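Local coordinates for 33-36 kDa outer membrane protein (Acinetobacter baumannii, PDB 6GIE) that probably forms a beta-barrel channel for small solutes across the bacterial outer membrane, as a porin associated with carbapenem susceptibility, at residues F216-L228 with V236-S248. Residues are numbered along the deposited sequence; the frame is centred on the assembly and turned at random.
Sequences FAEDNAYGMKTDL and VGASFADVSAFNS. With C8E ((hydroxyethyloxy)tri(ethyloxy)octane), chain E.
Two neighbouring strands of the porin barrel wall, 220-228 and 236-242, pair here as a beta hairpin, running antiparallel at 177° with their axes 4.6 Å apart. Four hydrogen-bonded pairs, Y222 with D242, M224 with F240, T226 with A238 and L228 with V236, are each joined by two backbone hydrogen bonds. T226 N to A238 O is the shortest of the eight at 2.7 Å, and Y222 N to D242 O the longest at 3.2 Å.

The face bearing Y222, M224, T226, L228, V236, A238, F240 and D242 has the detergent C8E lying against its T226, L228, V236 and A238 end, so it is consistent with the lipid-facing side. L228 CD1 touches C8E C16 at 3.4 Å, and A238 CB touches the ether oxygen O15. T226 turns its methyl CG2 anti to the backbone N, which brings it to 3.7 Å from C8E C17.

On the other face the residues are small or polar. S239 CB leans on M224 O at 3.3 Å, and the aliphatic start of K225 lies over A238 O. D227 bends its carboxylate toward the neighbouring strand, OD1 approaching G237 CA.

Past D242 the second strand gives way to a turn, and water 1 bridges the gap: it donates toward N220 O at 2.6 Å and D242 OD1, with other acceptors competing, and accepts from A245 N. Beside it A221 CB meets D242 O and F246 CE2, the latter at 3.9 Å, while A245 CB packs on D219 CB; A245 and F246 are poorly ordered, so their contacts are less certain.

Strand 207-216 continues the wall beyond 220-228 through backbone bonds such as G223 with F213 and K225 with E211. Beyond the other strand lies 252-261, where H257 meets K225 and S239, and H252 meets F240 and D242.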
loop_
_atom_site.group_PDB
_atom_site.type_symbol
_atom_site.label_atom_id
_atom_site.label_comp_id
_atom_site.label_asym_id
_atom_site.label_seq_id
_atom_site.Cartn_x
_atom_site.Cartn_y
_atom_site.Cartn_z
ATOM N N PHE A 216 -9.045 13.117 7.988
ATOM C CA PHE A 216 -9.711 14.083 8.880
ATOM C C PHE A 216 -10.522 15.078 8.050
ATOM O O PHE A 216 -9.955 15.846 7.283
ATOM C CB PHE A 216 -8.666 14.851 9.731
ATOM C CG PHE A 216 -7.824 13.954 10.586
ATOM C CD1 PHE A 216 -8.218 13.615 11.878
ATOM C CD2 PHE A 216 -6.640 13.433 10.100
ATOM C CE1 PHE A 216 -7.445 12.750 12.645
ATOM C CE2 PHE A 216 -5.865 12.579 10.869
ATOM C CZ PHE A 216 -6.264 12.254 12.155
ATOM N N ALA A 217 -11.837 15.059 8.225
ATOM C CA ALA A 217 -12.763 15.810 7.386
ATOM C C ALA A 217 -13.851 16.267 8.302
ATOM O O ALA A 217 -13.548 16.621 9.419
ATOM C CB ALA A 217 -13.303 14.902 6.297
ATOM N N GLU A 218 -15.103 16.259 7.848
ATOM C CA GLU A 218 -16.253 16.573 8.706
ATOM C C GLU A 218 -16.281 15.615 9.904
ATOM O O GLU A 218 -16.448 16.034 11.062
ATOM C CB GLU A 218 -17.553 16.414 7.911
ATOM C CG GLU A 218 -17.749 17.426 6.782
ATOM C CD GLU A 218 -18.258 18.782 7.253
ATOM O OE1 GLU A 218 -18.958 18.838 8.285
ATOM O OE2 GLU A 218 -17.965 19.797 6.575
ATOM N N ASP A 219 -16.154 14.323 9.602
ATOM C CA ASP A 219 -15.871 13.310 10.602
ATOM C C ASP A 219 -14.543 12.636 10.203
ATOM O O ASP A 219 -13.925 13.045 9.219
ATOM C CB ASP A 219 -17.038 12.324 10.707
ATOM C CG ASP A 219 -18.324 12.993 11.236
ATOM O OD1 ASP A 219 -18.866 13.904 10.561
ATOM O OD2 ASP A 219 -18.795 12.620 12.335
ATOM N N ASN A 220 -14.092 11.646 10.966
ATOM C CA ASN A 220 -12.763 11.077 10.767
ATOM C C ASN A 220 -12.840 9.617 10.426
ATOM O O ASN A 220 -13.740 8.928 10.881
ATOM C CB ASN A 220 -11.938 11.212 12.053
ATOM C CG ASN A 220 -11.565 12.659 12.375
ATOM O OD1 ASN A 220 -11.581 13.536 11.503
ATOM N ND2 ASN A 220 -11.183 12.905 13.633
ATOM N N ALA A 221 -11.878 9.129 9.674
ATOM C CA ALA A 221 -11.763 7.729 9.450
ATOM C C ALA A 221 -10.325 7.342 9.754
ATOM O O ALA A 221 -9.408 8.093 9.529
ATOM C CB ALA A 221 -12.104 7.375 8.004
ATOM N N TYR A 222 -10.137 6.127 10.220
ATOM C CA TYR A 222 -8.828 5.653 10.623
ATOM C C TYR A 222 -8.622 4.257 10.171
ATOM O O TYR A 222 -9.577 3.457 10.050
ATOM C CB TYR A 222 -8.703 5.615 12.162
ATOM C CG TYR A 222 -9.229 6.803 12.886
ATOM C CD1 TYR A 222 -8.485 7.963 12.949
ATOM C CD2 TYR A 222 -10.473 6.773 13.501
ATOM C CE1 TYR A 222 -8.973 9.076 13.615
ATOM C CE2 TYR A 222 -10.981 7.878 14.178
ATOM C CZ TYR A 222 -10.230 9.021 14.233
ATOM O OH TYR A 222 -10.692 10.118 14.886
ATOM N N GLY A 223 -7.371 3.909 10.018
ATOM C CA GLY A 223 -7.057 2.532 9.647
ATOM C C GLY A 223 -5.679 2.074 10.073
ATOM O O GLY A 223 -4.764 2.880 10.171
ATOM N N MET A 224 -5.512 0.768 10.267
ATOM C CA MET A 224 -4.159 0.196 10.442
ATOM C C MET A 224 -3.991 -1.191 9.824
ATOM O O MET A 224 -4.942 -2.004 9.700
ATOM C CB MET A 224 -3.695 0.226 11.971
ATOM C CG MET A 224 -4.414 -0.719 12.935
ATOM S SD MET A 224 -3.785 -0.918 14.663
ATOM C CE MET A 224 -2.115 -0.228 14.528
ATOM N N LYS A 225 -2.743 -1.483 9.521
ATOM C CA LYS A 225 -2.356 -2.759 8.932
ATOM C C LYS A 225 -1.135 -3.239 9.666
ATOM O O LYS A 225 -0.263 -2.434 10.006
ATOM C CB LYS A 225 -2.009 -2.572 7.444
ATOM C CG LYS A 225 -1.658 -3.869 6.744
ATOM C CD LYS A 225 -1.082 -3.697 5.333
ATOM C CE LYS A 225 -1.765 -4.699 4.390
ATOM N NZ LYS A 225 -3.055 -4.086 3.907
ATOM N N THR A 226 -1.008 -4.545 9.865
ATOM C CA THR A 226 0.240 -5.071 10.404
ATOM C C THR A 226 0.685 -6.222 9.555
ATOM O O THR A 226 -0.159 -7.029 9.142
ATOM C CB THR A 226 0.008 -5.528 11.877
ATOM O OG1 THR A 226 -0.318 -4.370 12.619
ATOM C CG2 THR A 226 1.218 -6.246 12.508
ATOM N N ASP A 227 1.985 -6.351 9.325
ATOM C CA ASP A 227 2.478 -7.497 8.542
ATOM C C ASP A 227 3.555 -8.196 9.310
ATOM O O ASP A 227 4.480 -7.554 9.776
ATOM C CB ASP A 227 3.022 -7.027 7.189
ATOM C CG ASP A 227 1.905 -6.677 6.200
ATOM O OD1 ASP A 227 0.914 -7.443 6.054
ATOM O OD2 ASP A 227 2.014 -5.626 5.536
ATOM N N LEU A 228 3.434 -9.507 9.470
ATOM C CA LEU A 228 4.471 -10.310 10.108
ATOM C C LEU A 228 5.220 -11.067 8.989
ATOM O O LEU A 228 4.697 -12.031 8.405
ATOM C CB LEU A 228 3.864 -11.317 11.092
ATOM C CG LEU A 228 2.699 -10.779 11.925
ATOM C CD1 LEU A 228 2.127 -11.758 12.938
ATOM C CD2 LEU A 228 3.214 -9.580 12.682
ATOM N N VAL A 236 2.273 -12.673 6.697
ATOM C CA VAL A 236 0.905 -12.817 7.002
ATOM C C VAL A 236 0.528 -11.620 7.753
ATOM O O VAL A 236 1.302 -11.174 8.592
ATOM C CB VAL A 236 0.590 -14.088 7.849
ATOM C CG1 VAL A 236 1.333 -14.111 9.163
ATOM C CG2 VAL A 236 -0.902 -14.128 8.145
ATOM N N GLY A 237 -0.680 -11.114 7.524
ATOM C CA GLY A 237 -1.026 -9.800 8.108
ATOM C C GLY A 237 -2.494 -9.556 8.315
ATOM O O GLY A 237 -3.331 -10.378 7.927
ATOM N N ALA A 238 -2.783 -8.442 8.959
ATOM C CA ALA A 238 -4.128 -8.102 9.298
ATOM C C ALA A 238 -4.326 -6.602 9.252
ATOM O O ALA A 238 -3.358 -5.828 9.293
ATOM C CB ALA A 238 -4.486 -8.669 10.696
ATOM N N SER A 239 -5.578 -6.186 9.183
ATOM C CA SER A 239 -5.890 -4.786 9.017
ATOM C C SER A 239 -7.273 -4.486 9.484
ATOM O O SER A 239 -8.132 -5.350 9.616
ATOM C CB SER A 239 -5.766 -4.325 7.511
ATOM O OG SER A 239 -6.710 -5.018 6.750
ATOM N N PHE A 240 -7.483 -3.215 9.744
ATOM C CA PHE A 240 -8.679 -2.781 10.428
ATOM C C PHE A 240 -8.889 -1.374 9.981
ATOM O O PHE A 240 -7.913 -0.633 9.743
ATOM C CB PHE A 240 -8.569 -2.830 11.971
ATOM C CG PHE A 240 -9.789 -2.283 12.657
ATOM C CD1 PHE A 240 -10.936 -3.100 12.878
ATOM C CD2 PHE A 240 -9.856 -0.930 13.019
ATOM C CE1 PHE A 240 -12.105 -2.589 13.474
ATOM C CE2 PHE A 240 -11.023 -0.409 13.594
ATOM C CZ PHE A 240 -12.145 -1.245 13.809
ATOM N N ALA A 241 -10.148 -0.992 9.860
ATOM C CA ALA A 241 -10.414 0.387 9.533
ATOM C C ALA A 241 -11.809 0.788 9.993
ATOM O O ALA A 241 -12.708 -0.009 10.112
ATOM C CB ALA A 241 -10.201 0.617 8.030
ATOM N N ASP A 242 -11.928 2.030 10.369
ATOM C CA ASP A 242 -13.215 2.581 10.779
ATOM C C ASP A 242 -13.552 3.614 9.701
ATOM O O ASP A 242 -12.750 4.535 9.414
ATOM C CB ASP A 242 -13.140 3.259 12.158
ATOM C CG ASP A 242 -14.488 3.733 12.646
ATOM O OD1 ASP A 242 -14.994 4.713 12.081
ATOM O OD2 ASP A 242 -15.060 3.139 13.602
ATOM N N VAL A 243 -14.727 3.431 9.116
ATOM C CA VAL A 243 -15.108 4.196 7.953
ATOM C C VAL A 243 -16.521 4.779 8.022
ATOM O O VAL A 243 -16.964 5.335 7.038
ATOM C CB VAL A 243 -14.884 3.370 6.664
ATOM C CG1 VAL A 243 -13.413 2.944 6.545
ATOM C CG2 VAL A 243 -15.781 2.162 6.621
ATOM N N SER A 244 -17.205 4.725 9.164
ATOM C CA SER A 244 -18.517 5.414 9.303
ATOM C C SER A 244 -18.606 6.741 8.490
ATOM O O SER A 244 -19.643 7.050 7.901
ATOM C CB SER A 244 -18.820 5.707 10.777
ATOM O OG SER A 244 -18.294 4.690 11.619
ATOM N N ALA A 245 -17.502 7.485 8.451
ATOM C CA ALA A 245 -17.438 8.824 7.863
ATOM C C ALA A 245 -17.090 8.885 6.378
ATOM O O ALA A 245 -16.871 9.971 5.847
ATOM C CB ALA A 245 -16.430 9.656 8.641
ATOM N N PHE A 246 -17.032 7.743 5.703
ATOM C CA PHE A 246 -16.832 7.710 4.240
ATOM C C PHE A 246 -18.172 7.751 3.489
ATOM O O PHE A 246 -18.196 7.837 2.254
ATOM C CB PHE A 246 -16.050 6.464 3.818
ATOM C CG PHE A 246 -14.572 6.692 3.645
ATOM C CD1 PHE A 246 -14.102 7.539 2.657
ATOM C CD2 PHE A 246 -13.649 6.016 4.437
ATOM C CE1 PHE A 246 -12.742 7.731 2.482
ATOM C CE2 PHE A 246 -12.290 6.197 4.263
ATOM C CZ PHE A 246 -11.837 7.060 3.287
ATOM N N ASN A 247 -19.271 7.647 4.240
ATOM C CA ASN A 247 -20.626 7.911 3.744
ATOM C C ASN A 247 -21.263 6.825 2.863
ATOM O O ASN A 247 -22.363 7.017 2.344
ATOM C CB ASN A 247 -20.723 9.310 3.110
ATOM C CG ASN A 247 -20.486 10.423 4.125
ATOM O OD1 ASN A 247 -21.116 10.444 5.186
ATOM N ND2 ASN A 247 -19.573 11.351 3.806
ATOM N N SER A 248 -20.602 5.679 2.710
ATOM C CA SER A 248 -21.356 4.445 2.514
ATOM C C SER A 248 -22.022 4.165 3.867
ATOM O O SER A 248 -21.788 4.880 4.854
ATOM C CB SER A 248 -20.462 3.281 2.072
ATOM O OG SER A 248 -19.295 3.177 2.867
HETATM C C14 C8E E . -2.036 -12.278 11.669
HETATM O O15 C8E E . -1.840 -10.864 11.692
HETATM C C16 C8E E . -1.029 -10.421 12.783
HETATM C C17 C8E E . -1.193 -8.931 13.058
HETATM O O18 C8E E . -2.273 -8.700 13.985
HETATM C C19 C8E E . -2.256 -7.422 14.634
HETATM C C20 C8E E . -3.288 -6.482 14.033
HETATM O O21 C8E E . -4.039 -5.924 15.107
HETATM O O HOH W 1 -14.980 6.817 10.109
#